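Response regulator (Caulobacter vibrioides, PDB 3N0R) probably serves as a stress-response anti-anti-sigma factor, joining a sigma-like domain that sequesters an anti-sigma factor to a phosphorylatable receiver domain. Local coordinates at residues A[43-46]-A[47-51]. The protein carries 1 engineered substitution. Residues are numbered along the deposited sequence; the frame is centred on the assembly and turned at random.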
ATOM      1  N   GLY A  43       3.042   1.903   6.787  1.00 15.12           N
ATOM      2  CA  GLY A  43       1.806   2.010   7.539  1.00 15.73           C
ATOM      3  C   GLY A  43       1.439   3.423   7.942  1.00 15.61           C
ATOM      4  O   GLY A  43       0.563   3.614   8.762  1.00 17.42           O
ATOM      5  N   ASP A  44       2.077   4.420   7.340  1.00 16.08           N
ATOM      6  CA  ASP A  44       1.842   5.806   7.728  1.00 17.31           C
ATOM      7  C   ASP A  44       1.940   6.724   6.529  1.00 16.36           C
ATOM      8  O   ASP A  44       2.928   6.688   5.800  1.00 16.11           O
ATOM      9  CB  ASP A  44       2.840   6.248   8.801  1.00 19.67           C
ATOM     10  CG  ASP A  44       2.577   7.661   9.291  1.00 21.37           C
ATOM     11  OD1 ASP A  44       1.535   7.887   9.942  1.00 23.98           O
ATOM     12  OD2 ASP A  44       3.403   8.555   9.023  1.00 22.37           O
ATOM     13  N   GLN A  45       0.911   7.533   6.310  1.00 16.47           N
ATOM     14  CA  GLN A  45       0.905   8.397   5.138  1.00 16.84           C
ATOM     15  C   GLN A  45       2.071   9.382   5.136  1.00 15.93           C
ATOM     16  O   GLN A  45       2.800   9.483   4.146  1.00 16.46           O
ATOM     17  CB  GLN A  45      -0.412   9.168   5.003  1.00 17.84           C
ATOM     18  CG  GLN A  45      -0.480   9.916   3.672  1.00 18.68           C
ATOM     19  CD  GLN A  45      -1.080  11.307   3.757  1.00 19.34           C
ATOM     20  OE1 GLN A  45      -1.834  11.633   4.682  1.00 20.90           O
ATOM     21  NE2 GLN A  45      -0.772  12.132   2.760  1.00 20.05           N
ATOM     22  N   ALA A  46       2.246  10.118   6.235  1.00 16.49           N
ATOM     23  CA  ALA A  46       3.284  11.148   6.286  1.00 17.14           C
ATOM     24  C   ALA A  46       4.677  10.552   6.079  1.00 15.78           C
ATOM     25  O   ALA A  46       5.503  11.114   5.352  1.00 16.56           O
ATOM     26  CB  ALA A  46       3.226  11.915   7.593  1.00 18.90           C
ATOM     27  N   THR A  47       4.935   9.405   6.704  1.00 15.81           N
ATOM     28  CA  THR A  47       6.242   8.756   6.599  1.00 16.03           C
ATOM     29  C   THR A  47       6.518   8.315   5.166  1.00 14.44           C
ATOM     30  O   THR A  47       7.575   8.606   4.612  1.00 14.82           O
ATOM     31  CB  THR A  47       6.342   7.543   7.541  1.00 17.44           C
ATOM     32  OG1 THR A  47       6.116   7.978   8.885  1.00 19.58           O
ATOM     33  CG2 THR A  47       7.714   6.898   7.440  1.00 18.00           C
ATOM     34  N   GLY A  48       5.561   7.622   4.558  1.00 14.57           N
ATOM     35  CA  GLY A  48       5.758   7.153   3.202  1.00 15.59           C
ATOM     36  C   GLY A  48       6.010   8.308   2.252  1.00 13.96           C
ATOM     37  O   GLY A  48       6.919   8.276   1.424  1.00 14.73           O
ATOM     38  N   ASP A  49       5.199   9.352   2.374  1.00 14.33           N
ATOM     39  CA  ASP A  49       5.352  10.524   1.512  1.00 14.34           C
ATOM     40  C   ASP A  49       6.723  11.167   1.699  1.00 13.62           C
ATOM     41  O   ASP A  49       7.382  11.577   0.738  1.00 14.43           O
ATOM     42  CB  ASP A  49       4.279  11.562   1.820  1.00 15.61           C
ATOM     43  CG  ASP A  49       2.901  11.159   1.328  1.00 17.43           C
ATOM     44  OD1 ASP A  49       2.793  10.211   0.522  1.00 17.17           O
ATOM     45  OD2 ASP A  49       1.916  11.814   1.740  1.00 19.82           O
ATOM     46  N   HIS A  50       7.148  11.279   2.951  1.00 13.49           N
ATOM     47  CA  HIS A  50       8.411  11.920   3.257  1.00 14.17           C
ATOM     48  C   HIS A  50       9.566  11.143   2.627  1.00 14.25           C
ATOM     49  O   HIS A  50      10.484  11.730   2.045  1.00 14.32           O
ATOM     50  CB  HIS A  50       8.586  12.005   4.765  1.00 15.54           C
ATOM     51  CG  HIS A  50       9.792  12.782   5.185  1.00 17.55           C
ATOM     52  ND1 HIS A  50      10.486  12.496   6.337  1.00 19.97           N
ATOM     53  CD2 HIS A  50      10.412  13.850   4.626  1.00 19.06           C
ATOM     54  CE1 HIS A  50      11.489  13.348   6.470  1.00 20.36           C
ATOM     55  NE2 HIS A  50      11.460  14.187   5.449  1.00 18.99           N
ATOM     56  N   TYR A  51       9.526   9.817   2.743  1.00 13.47           N
ATOM     57  CA  TYR A  51      10.624   9.015   2.219  1.00 13.39           C
ATOM     58  C   TYR A  51      10.719   9.186   0.699  1.00 13.24           C
ATOM     59  O   TYR A  51      11.822   9.258   0.136  1.00 13.70           O
ATOM     60  CB  TYR A  51      10.450   7.539   2.593  1.00 14.13           C
ATOM     61  CG  TYR A  51      10.649   7.203   4.061  1.00 15.11           C
ATOM     62  CD1 TYR A  51      10.952   8.183   5.007  1.00 15.65           C
ATOM     63  CD2 TYR A  51      10.542   5.888   4.494  1.00 16.82           C
ATOM     64  CE1 TYR A  51      11.136   7.852   6.340  1.00 17.51           C
ATOM     65  CE2 TYR A  51      10.718   5.557   5.819  1.00 17.89           C
ATOM     66  CZ  TYR A  51      11.020   6.542   6.737  1.00 18.83           C
ATOM     67  OH  TYR A  51      11.190   6.214   8.066  1.00 22.11           O
TER
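Asp44 lays its carboxylate against the backbone and hydroxyl of Thr47, and the single oxygen OD2 takes up both donors. Thr47 N reaches Asp44 OD2 at 2.9 Å and Thr47 OG1 reaches the same atom at 2.8 Å, each on the anti side of the carboxylate but from opposite faces of its plane. Thr47 turns OG1 beside its own backbone N (chi1 -58°), which brings the two donors together at OD2. Asp44 thus forms the N-cap of helix 45-60, and Gly43, with its positive phi, leads into it from helix 31-42; both helices belong to the sigma-like half of PhyR. The backbone Asp44 O then accepts from Gly48 N at 3.1 Å, a nearly straight bond that starts the helical pattern, followed by Asp49 N to Gln45 O at 3.0 Å. Asp49 lies one turn after Gln45; the two side chains cross at a slant, with the planes of the amide and the carboxylate 83° apart. Gln45 NE2 gives a bent bond (135° at the hydrogen) to Asp49 OD2 at 2.9 Å. Arg39 of helix 31-42 holds the other oxygen, OD1, in a salt bridge, while the Gln45 amide also bonds to the backbone of Arg251 and Glu253, tying this helix start to the receiver domain.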